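Local coordinates for ribosome maturation protein SDO1 homolog (Methanothermobacter thermautotrophicus, PDB 2WBM) that probably acts in ribosome maturation, as a conformationally flexible, RNA-binding archaeal homologue of the Shwachman-Bodian-Diamond syndrome protein, at residues 90-93 against 94-97; 97-100 against 101-105; 143-146 against 147-151; 193-196 against 197-200. All blocks are in the same frame, centred on the assembly; numbering follows the deposited sequence.

Contact 1: 90-93 against 94-97; sequences TADP and LEVT
Glu95 reaches back over the loop before its helix to the hydroxyl of Thr90. Its CB packs 3.6 Å from Asp92 O, and because CG lies beside the backbone N (chi1 -68°) the extended chain turns back toward residues 90-92. CG then passes Asp92 OD2 at 3.9 Å, the two side chains crossing at about a right angle, and CD lies between Thr90 OG1 and Asp92 OD2. At the tip, OE1 accepts a 2.7 Å hydrogen bond from Thr90 OG1 on its anti side, 25° out of the carboxylate plane. OE2 lies 4.0 Å from Asp92 OD2, a proximity of like charges that a water probably eases: it donates to OD2 and weakly to Glu95 OE2. Thr90 OG1 also accepts from Asp92 N (3.1 Å), an ST turn, and so links the amide of the N-cap residue to the carboxylate of Glu95. A valine in place of Thr90 would probably leave both Asp92 N and Glu95 OE1 without this mate and the carboxylate freer to turn. Asp92 is the N-cap of helix 93-103: its OD1 takes Leu94 N at 2.9 Å from above the carboxylate plane, while its carbonyl O accepts from both Glu95 N and Val96 N. One residue on, Thr97 OG1 donates to Pro93 O at 2.7 Å, on the face of that carbonyl opposite Thr97 N.

Contact 2: 97-100 against 101-105; sequences TPVI and LRRGT
Leu101 lies alongside Thr97, one turn back on the helix and pointing the same way, and its CD1 meets Thr97 CG2 at 3.7 Å. With CG beside its own backbone N (chi1 -72°), Leu101 also lays CG 3.5 Å from Thr97 O, the carbonyl that accepts Leu101 N in a nearly straight bond. Beyond the helix the same side chain packs on Ala48 and Phe51 of helix 45-52 and on Ala30 of strand 28-34. Cutting this side chain back to an alanine is likely to open a gap between Thr97 CG2 and those neighbours, leaving the threonine methyl without the CD1 methyl beside it. Pro98, lacking an N-H, cannot bond to the turn before, and the helix kinks there. Its carbonyl O accepts Arg102 N at 2.9 Å and is flanked by the extended arginine chain, with Arg102 CG 3.3 Å from Pro98 O. That chain runs back along the helix until its NH1 lies 3.6 Å from Pro98 CB. Ile100 works mainly through its backbone here, its O receiving a weak bond from Gly104 N, while its side chain faces Phe39 and Val41 of strand 37-43 and Ala30 and Leu32 of strand 28-34. Gly104 is the first residue to leave helical angles, and a CB added to it in this conformation would fall 2.5 Å from Ile100 O. One residue later Thr105 pairs with Arg31, so the end of an amphipathic helix, its apolar side on the antiparallel sheet of the N-terminal domain, passes directly into an edge strand of that sheet.

Contact 3: 143-146 against 147-151; sequences PKRI and EKAME
Lys148 folds back over Lys144, and the two side chains lie side by side. Electrostatics come first. The Lys148 chain is curled, with a chi2 of 26°, away from a staggered position, which brings NZ to a weak 3.1 Å hydrogen bond with Lys144 O. The same NZ makes a salt bridge to Glu147 OE1, modelled at an unusually short 2.5 Å whose exact value is doubtful, while Glu147 OE2 is held by Arg121 of helix 110-131, so that each oxygen of this carboxylate appears to face a positive charge. The backbone bonds are regular: Lys148 N joins its own NZ on Lys144 O, and Met150 N reaches Ile146 O at 3.0 Å. Van der Waals packing completes the contact. Arg145, bent at chi2, lays NH1 3.5 Å from Lys148 CB, where this nitrogen is buried and has no polar partner in the model. Ile146 CG2 meets Met150 SD at 4.1 Å. These two face the interior: Ile146 touches Ile128 and Met150 touches Ile125, both of helix 110-131, and Met150 also meets Val170 and Ile174 of helix 163-174. Helix 143-152 is thus an amphipathic member of the helical bundle of SBDS domain II, apolar on one side and charged on another.

Contact 4: 193-196 against 197-200; sequences GEMA and GSAY. Unlike the reference sequence in segment 193-196: Met195 (reference Arg).
Met195 and Ala199 make the close part of this turn: Met195 O accepts Ala199 N at 2.8 Å, and Ala199 CB sits 3.3 Å from the same oxygen. Next to it Ala196 O takes Tyr200 N at 3.0 Å. On this side Ala196 touches Trp214 of strand 208-214, while Ala199 and Met195 touch Leu241 of helix 231-241; the two alanines are consistent with close packing against the rest of the C-terminal domain. Met195, an arginine in the reference sequence, is bent at chi2 (-51°) and chi3 (-67°), which brings its CE back beside Ser198. Even so, CE comes no nearer than 4.0 Å to Ser198 CB, a light apolar touch that belongs already to the looser side. There water does what direct bonds do elsewhere. One water donates to Gly193 O and accepts from Gly197 N at 3.2 Å; another donates to Glu194 O at 2.7 Å and accepts from Ser198 N at 2.9 Å. Each is thus inserted between a carbonyl and the amide four residues on. Gly193 O is gripped a second time, by Ala196 N. Gly197 and Ser198 are exposed, and a glycerol, probably from the crystallisation liquor, lies near Gly197. Tyr200, its ring carried off by CG standing opposite the backbone N (chi1 176°), adds little here beyond its amide. The chemistry implies a turn whose buried side is fixed by backbone bonds and alanine methyls, whereas on its wet side the amides of Gly197 and Ser198 give their hydrogens to water.

In the fold
The four contacts follow one another along the chain and sample each SBDS family region. Contacts 1 and 2, with centres about 11 Å apart, share Thr97 and cover helix 93-103 of the N-terminal domain from its capped start to its exit into strand 105-107. Contact 3, on helix 143-152 of domain II, lies about 35 Å from contact 2 between centres. Contact 4, where strand 181-191 gives way to helix 196-206 in the C-terminal domain, is about 36 Å from contact 3 and about 54 Å from contact 1, centre to centre. These three groups lie in different family regions and do not touch. Such an elongated arrangement would be compatible with the conformational flexibility reported for this protein.

Contact 1: 90-93 against 94-97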
loop_
_atom_site.group_PDB
_atom_site.type_symbol
_atom_site.label_atom_id
_atom_site.label_comp_id
_atom_site.label_asym_id
_atom_site.label_seq_id
_atom_site.Cartn_x
_atom_site.Cartn_y
_atom_site.Cartn_z
ATOM N N THR A 90 -4.584 22.860 25.455
ATOM C CA THR A 90 -4.777 23.685 24.268
ATOM C C THR A 90 -6.208 23.498 23.759
ATOM O O THR A 90 -6.796 22.420 23.918
ATOM C CB THR A 90 -3.742 23.348 23.152
ATOM O OG1 THR A 90 -4.031 24.101 21.970
ATOM C CG2 THR A 90 -3.737 21.858 22.813
ATOM N N ALA A 91 -6.774 24.544 23.161
ATOM C CA ALA A 91 -8.089 24.423 22.525
ATOM C C ALA A 91 -7.980 24.491 20.997
ATOM O O ALA A 91 -8.998 24.513 20.296
ATOM C CB ALA A 91 -9.059 25.490 23.052
ATOM N N ASP A 92 -6.742 24.503 20.495
ATOM C CA ASP A 92 -6.471 24.524 19.064
ATOM C C ASP A 92 -6.695 23.136 18.462
ATOM O O ASP A 92 -5.954 22.202 18.778
ATOM C CB ASP A 92 -5.023 24.985 18.818
ATOM C CG ASP A 92 -4.713 25.202 17.334
ATOM O OD1 ASP A 92 -5.453 24.682 16.469
ATOM O OD2 ASP A 92 -3.726 25.903 17.037
ATOM N N PRO A 93 -7.705 22.989 17.583
ATOM C CA PRO A 93 -7.962 21.671 16.952
ATOM C C PRO A 93 -6.749 21.087 16.220
ATOM O O PRO A 93 -6.625 19.867 16.134
ATOM C CB PRO A 93 -9.068 21.981 15.940
ATOM C CG PRO A 93 -9.804 23.128 16.564
ATOM C CD PRO A 93 -8.689 23.999 17.139
ATOM N N LEU A 94 -5.866 21.947 15.704
ATOM C CA LEU A 94 -4.675 21.460 14.999
ATOM C C LEU A 94 -3.609 20.958 15.980
ATOM O O LEU A 94 -2.682 20.257 15.584
ATOM C CB LEU A 94 -4.108 22.532 14.054
ATOM C CG LEU A 94 -5.074 22.946 12.920
ATOM C CD1 LEU A 94 -4.497 24.033 12.025
ATOM C CD2 LEU A 94 -5.521 21.735 12.075
ATOM N N GLU A 95 -3.747 21.327 17.251
ATOM C CA GLU A 95 -2.821 20.855 18.285
ATOM C C GLU A 95 -3.434 19.680 19.051
ATOM O O GLU A 95 -2.718 18.802 19.531
ATOM C CB GLU A 95 -2.406 21.989 19.230
ATOM C CG GLU A 95 -1.524 23.051 18.559
ATOM C CD GLU A 95 -1.188 24.236 19.456
ATOM O OE1 GLU A 95 -1.698 24.315 20.595
ATOM O OE2 GLU A 95 -0.400 25.105 19.018
ATOM N N VAL A 96 -4.756 19.656 19.151
ATOM C CA VAL A 96 -5.445 18.542 19.803
ATOM C C VAL A 96 -5.419 17.282 18.926
ATOM O O VAL A 96 -5.204 16.168 19.418
ATOM C CB VAL A 96 -6.893 18.932 20.173
ATOM C CG1 VAL A 96 -7.698 17.700 20.631
ATOM C CG2 VAL A 96 -6.883 20.008 21.257
ATOM N N THR A 97 -5.662 17.466 17.632
ATOM C CA THR A 97 -5.810 16.333 16.714
ATOM C C THR A 97 -4.611 15.353 16.681
ATOM O O THR A 97 -4.832 14.132 16.690
ATOM C CB THR A 97 -6.199 16.817 15.298
ATOM O OG1 THR A 97 -7.504 17.399 15.349
ATOM C CG2 THR A 97 -6.182 15.666 14.304
HETATM O O HOH W 1 -2.629 27.490 18.913
#

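Contact 2: 97-100 against 101-105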
loop_
_atom_site.group_PDB
_atom_site.type_symbol
_atom_site.label_atom_id
_atom_site.label_comp_id
_atom_site.label_asym_id
_atom_site.label_seq_id
_atom_site.Cartn_x
_atom_site.Cartn_y
_atom_site.Cartn_z
ATOM N N THR A 97 -5.662 17.466 17.632
ATOM C CA THR A 97 -5.810 16.333 16.714
ATOM C C THR A 97 -4.611 15.353 16.681
ATOM O O THR A 97 -4.832 14.132 16.690
ATOM C CB THR A 97 -6.199 16.817 15.298
ATOM O OG1 THR A 97 -7.504 17.399 15.349
ATOM C CG2 THR A 97 -6.182 15.666 14.304
ATOM N N PRO A 98 -3.357 15.857 16.648
ATOM C CA PRO A 98 -2.220 14.909 16.652
ATOM C C PRO A 98 -2.208 14.021 17.886
ATOM O O PRO A 98 -1.803 12.857 17.789
ATOM C CB PRO A 98 -0.992 15.821 16.664
ATOM C CG PRO A 98 -1.457 17.091 16.029
ATOM C CD PRO A 98 -2.891 17.248 16.456
ATOM N N VAL A 99 -2.655 14.549 19.027
ATOM C CA VAL A 99 -2.740 13.743 20.262
ATOM C C VAL A 99 -3.830 12.665 20.122
ATOM O O VAL A 99 -3.609 11.491 20.462
ATOM C CB VAL A 99 -2.983 14.610 21.522
ATOM C CG1 VAL A 99 -2.949 13.738 22.780
ATOM C CG2 VAL A 99 -1.905 15.709 21.614
ATOM N N ILE A 100 -4.981 13.053 19.588
ATOM C CA ILE A 100 -6.061 12.084 19.381
ATOM C C ILE A 100 -5.592 10.992 18.409
ATOM O O ILE A 100 -5.782 9.795 18.663
ATOM C CB ILE A 100 -7.363 12.733 18.901
ATOM C CG1 ILE A 100 -7.904 13.687 19.973
ATOM C CG2 ILE A 100 -8.402 11.648 18.584
ATOM C CD1 ILE A 100 -9.183 14.424 19.555
ATOM N N LEU A 101 -4.956 11.398 17.313
ATOM C CA LEU A 101 -4.452 10.420 16.332
ATOM C C LEU A 101 -3.396 9.465 16.889
ATOM O O LEU A 101 -3.392 8.250 16.595
ATOM C CB LEU A 101 -3.914 11.138 15.088
ATOM C CG LEU A 101 -4.981 11.766 14.182
ATOM C CD1 LEU A 101 -4.327 12.672 13.159
ATOM C CD2 LEU A 101 -5.823 10.678 13.489
ATOM N N ARG A 102 -2.483 10.004 17.692
ATOM C CA ARG A 102 -1.373 9.208 18.158
ATOM C C ARG A 102 -1.690 8.370 19.388
ATOM O O ARG A 102 -1.104 7.316 19.561
ATOM C CB ARG A 102 -0.142 10.086 18.391
ATOM C CG ARG A 102 0.472 10.561 17.083
ATOM C CD ARG A 102 1.403 11.731 17.313
ATOM N NE ARG A 102 2.102 12.123 16.088
ATOM C CZ ARG A 102 2.535 13.354 15.838
ATOM N NH1 ARG A 102 2.332 14.322 16.720
ATOM N NH2 ARG A 102 3.167 13.620 14.706
ATOM N N ARG A 103 -2.623 8.829 20.221
ATOM C CA ARG A 103 -2.912 8.164 21.497
ATOM C C ARG A 103 -4.269 7.465 21.524
ATOM O O ARG A 103 -4.532 6.660 22.427
ATOM C CB ARG A 103 -2.869 9.172 22.657
ATOM C CG ARG A 103 -1.500 9.823 22.926
ATOM C CD ARG A 103 -0.508 8.840 23.465
ATOM N NE ARG A 103 0.694 9.499 23.966
ATOM C CZ ARG A 103 1.094 9.486 25.237
ATOM N NH1 ARG A 103 0.394 8.836 26.161
ATOM N NH2 ARG A 103 2.211 10.114 25.582
ATOM N N GLY A 104 -5.109 7.773 20.544
ATOM C CA GLY A 104 -6.504 7.326 20.535
ATOM C C GLY A 104 -6.769 6.103 19.685
ATOM O O GLY A 104 -5.838 5.368 19.310
ATOM N N THR A 105 -8.054 5.869 19.419
ATOM C CA THR A 105 -8.508 4.692 18.671
ATOM C C THR A 105 -9.174 5.160 17.385
ATOM O O THR A 105 -9.420 6.351 17.213
ATOM C CB THR A 105 -9.537 3.881 19.481
ATOM O OG1 THR A 105 -10.634 4.736 19.861
ATOM C CG2 THR A 105 -8.886 3.273 20.726
HETATM O O HOH W 2 -6.811 7.745 16.909
#

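Contact 3: 143-146 against 147-151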
loop_
_atom_site.group_PDB
_atom_site.type_symbol
_atom_site.label_atom_id
_atom_site.label_comp_id
_atom_site.label_asym_id
_atom_site.label_seq_id
_atom_site.Cartn_x
_atom_site.Cartn_y
_atom_site.Cartn_z
ATOM N N PRO A 143 -1.474 -14.620 -7.793
ATOM C CA PRO A 143 -2.350 -14.087 -6.735
ATOM C C PRO A 143 -3.230 -15.151 -6.059
ATOM O O PRO A 143 -3.328 -15.166 -4.832
ATOM C CB PRO A 143 -3.206 -13.064 -7.484
ATOM C CG PRO A 143 -2.274 -12.537 -8.533
ATOM C CD PRO A 143 -1.442 -13.727 -8.970
ATOM N N LYS A 144 -3.839 -16.038 -6.847
ATOM C CA LYS A 144 -4.688 -17.109 -6.302
ATOM C C LYS A 144 -3.961 -17.998 -5.284
ATOM O O LYS A 144 -4.571 -18.473 -4.330
ATOM C CB LYS A 144 -5.262 -17.978 -7.425
ATOM C CG LYS A 144 -6.339 -17.298 -8.251
ATOM C CD LYS A 144 -6.680 -18.124 -9.490
ATOM C CE LYS A 144 -7.491 -17.319 -10.499
ATOM N NZ LYS A 144 -8.810 -16.880 -9.955
ATOM N N ARG A 145 -2.662 -18.220 -5.491
ATOM C CA ARG A 145 -1.876 -19.073 -4.597
ATOM C C ARG A 145 -1.616 -18.382 -3.262
ATOM O O ARG A 145 -1.682 -19.023 -2.197
ATOM C CB ARG A 145 -0.547 -19.481 -5.244
ATOM C CG ARG A 145 0.199 -20.585 -4.501
ATOM C CD ARG A 145 -0.562 -21.895 -4.616
ATOM N NE ARG A 145 -0.197 -22.890 -3.607
ATOM C CZ ARG A 145 -0.627 -22.891 -2.345
ATOM N NH1 ARG A 145 -1.412 -21.919 -1.892
ATOM N NH2 ARG A 145 -0.246 -23.862 -1.522
ATOM N N ILE A 146 -1.329 -17.082 -3.332
ATOM C CA ILE A 146 -1.138 -16.252 -2.150
ATOM C C ILE A 146 -2.433 -16.226 -1.341
ATOM O O ILE A 146 -2.415 -16.376 -0.121
ATOM C CB ILE A 146 -0.725 -14.801 -2.526
ATOM C CG1 ILE A 146 0.607 -14.767 -3.305
ATOM C CG2 ILE A 146 -0.662 -13.906 -1.288
ATOM C CD1 ILE A 146 1.735 -15.554 -2.681
ATOM N N GLU A 147 -3.552 -16.026 -2.029
ATOM C CA GLU A 147 -4.860 -16.000 -1.386
ATOM C C GLU A 147 -5.135 -17.315 -0.643
ATOM O O GLU A 147 -5.609 -17.304 0.498
ATOM C CB GLU A 147 -5.957 -15.739 -2.421
ATOM C CG GLU A 147 -7.353 -15.620 -1.836
ATOM C CD GLU A 147 -8.399 -15.333 -2.894
ATOM O OE1 GLU A 147 -8.330 -15.931 -3.988
ATOM O OE2 GLU A 147 -9.294 -14.508 -2.634
ATOM N N LYS A 148 -4.833 -18.438 -1.293
ATOM C CA LYS A 148 -5.042 -19.751 -0.695
ATOM C C LYS A 148 -4.193 -19.940 0.558
ATOM O O LYS A 148 -4.668 -20.496 1.548
ATOM C CB LYS A 148 -4.786 -20.865 -1.719
ATOM C CG LYS A 148 -5.985 -21.181 -2.626
ATOM C CD LYS A 148 -6.917 -19.972 -2.772
ATOM C CE LYS A 148 -7.443 -19.798 -4.186
ATOM N NZ LYS A 148 -7.672 -18.344 -4.459
ATOM N N ALA A 149 -2.949 -19.463 0.505
ATOM C CA ALA A 149 -2.030 -19.511 1.648
ATOM C C ALA A 149 -2.551 -18.690 2.835
ATOM O O ALA A 149 -2.473 -19.131 3.978
ATOM C CB ALA A 149 -0.640 -19.019 1.237
ATOM N N MET A 150 -3.078 -17.505 2.551
ATOM C CA MET A 150 -3.654 -16.651 3.592
ATOM C C MET A 150 -4.821 -17.347 4.292
ATOM O O MET A 150 -4.954 -17.279 5.524
ATOM C CB MET A 150 -4.088 -15.317 2.998
ATOM C CG MET A 150 -2.917 -14.450 2.575
ATOM S SD MET A 150 -3.419 -13.023 1.598
ATOM C CE MET A 150 -4.266 -12.038 2.845
ATOM N N GLU A 151 -5.649 -18.037 3.510
ATOM C CA GLU A 151 -6.769 -18.791 4.073
ATOM C C GLU A 151 -6.273 -19.933 4.965
ATOM O O GLU A 151 -6.762 -20.098 6.084
ATOM C CB GLU A 151 -7.686 -19.322 2.970
ATOM C CG GLU A 151 -8.395 -18.233 2.157
ATOM C CD GLU A 151 -9.027 -18.772 0.878
ATOM O OE1 GLU A 151 -8.785 -19.951 0.525
ATOM O OE2 GLU A 151 -9.766 -18.011 0.219
#

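Contact 4: 193-196 against 197-200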
loop_
_atom_site.group_PDB
_atom_site.type_symbol
_atom_site.label_atom_id
_atom_site.label_comp_id
_atom_site.label_asym_id
_atom_site.label_seq_id
_atom_site.Cartn_x
_atom_site.Cartn_y
_atom_site.Cartn_z
ATOM N N GLY A 193 15.502 -2.633 -32.593
ATOM C CA GLY A 193 15.845 -1.227 -32.344
ATOM C C GLY A 193 14.685 -0.254 -32.471
ATOM O O GLY A 193 14.618 0.734 -31.732
ATOM N N GLU A 194 13.770 -0.546 -33.392
ATOM C CA GLU A 194 12.567 0.267 -33.647
ATOM C C GLU A 194 11.666 0.393 -32.417
ATOM O O GLU A 194 10.908 1.359 -32.286
ATOM C CB GLU A 194 11.732 -0.353 -34.773
ATOM C CG GLU A 194 12.398 -0.374 -36.153
ATOM C CD GLU A 194 13.273 -1.606 -36.400
ATOM O OE1 GLU A 194 13.672 -2.294 -35.430
ATOM O OE2 GLU A 194 13.569 -1.876 -37.584
ATOM N N MET A 195 11.748 -0.601 -31.538
ATOM C CA MET A 195 10.863 -0.709 -30.380
ATOM C C MET A 195 11.502 -0.228 -29.077
ATOM O O MET A 195 10.873 -0.288 -28.011
ATOM C CB MET A 195 10.382 -2.166 -30.228
ATOM C CG MET A 195 9.482 -2.647 -31.392
ATOM S SD MET A 195 8.107 -1.544 -31.758
ATOM C CE MET A 195 7.109 -1.694 -30.281
ATOM N N ALA A 196 12.742 0.241 -29.144
ATOM C CA ALA A 196 13.455 0.568 -27.914
ATOM C C ALA A 196 12.802 1.728 -27.154
ATOM O O ALA A 196 12.587 1.629 -25.937
ATOM C CB ALA A 196 14.930 0.850 -28.171
ATOM N N GLY A 197 12.496 2.805 -27.874
ATOM C CA GLY A 197 11.776 3.950 -27.301
ATOM C C GLY A 197 10.489 3.515 -26.615
ATOM O O GLY A 197 10.248 3.852 -25.455
ATOM N N SER A 198 9.675 2.742 -27.333
ATOM C CA SER A 198 8.416 2.206 -26.801
ATOM C C SER A 198 8.585 1.266 -25.611
ATOM O O SER A 198 7.781 1.303 -24.678
ATOM C CB SER A 198 7.638 1.477 -27.900
ATOM O OG SER A 198 7.184 2.384 -28.879
ATOM N N ALA A 199 9.619 0.422 -25.649
ATOM C CA ALA A 199 9.899 -0.522 -24.565
ATOM C C ALA A 199 10.301 0.188 -23.269
ATOM O O ALA A 199 9.963 -0.260 -22.177
ATOM C CB ALA A 199 10.979 -1.513 -24.976
ATOM N N TYR A 200 11.002 1.307 -23.401
ATOM C CA TYR A 200 11.378 2.092 -22.228
ATOM C C TYR A 200 10.137 2.442 -21.394
ATOM O O TYR A 200 10.154 2.305 -20.167
ATOM C CB TYR A 200 12.152 3.340 -22.655
ATOM C CG TYR A 200 12.486 4.257 -21.514
ATOM C CD1 TYR A 200 13.660 4.083 -20.776
ATOM C CD2 TYR A 200 11.631 5.308 -21.170
ATOM C CE1 TYR A 200 13.968 4.925 -19.716
ATOM C CE2 TYR A 200 11.930 6.163 -20.112
ATOM C CZ TYR A 200 13.099 5.961 -19.390
ATOM O OH TYR A 200 13.401 6.802 -18.350
HETATM O O HOH W 3 13.667 3.244 -30.770
HETATM O O HOH W 4 9.875 2.783 -30.182
#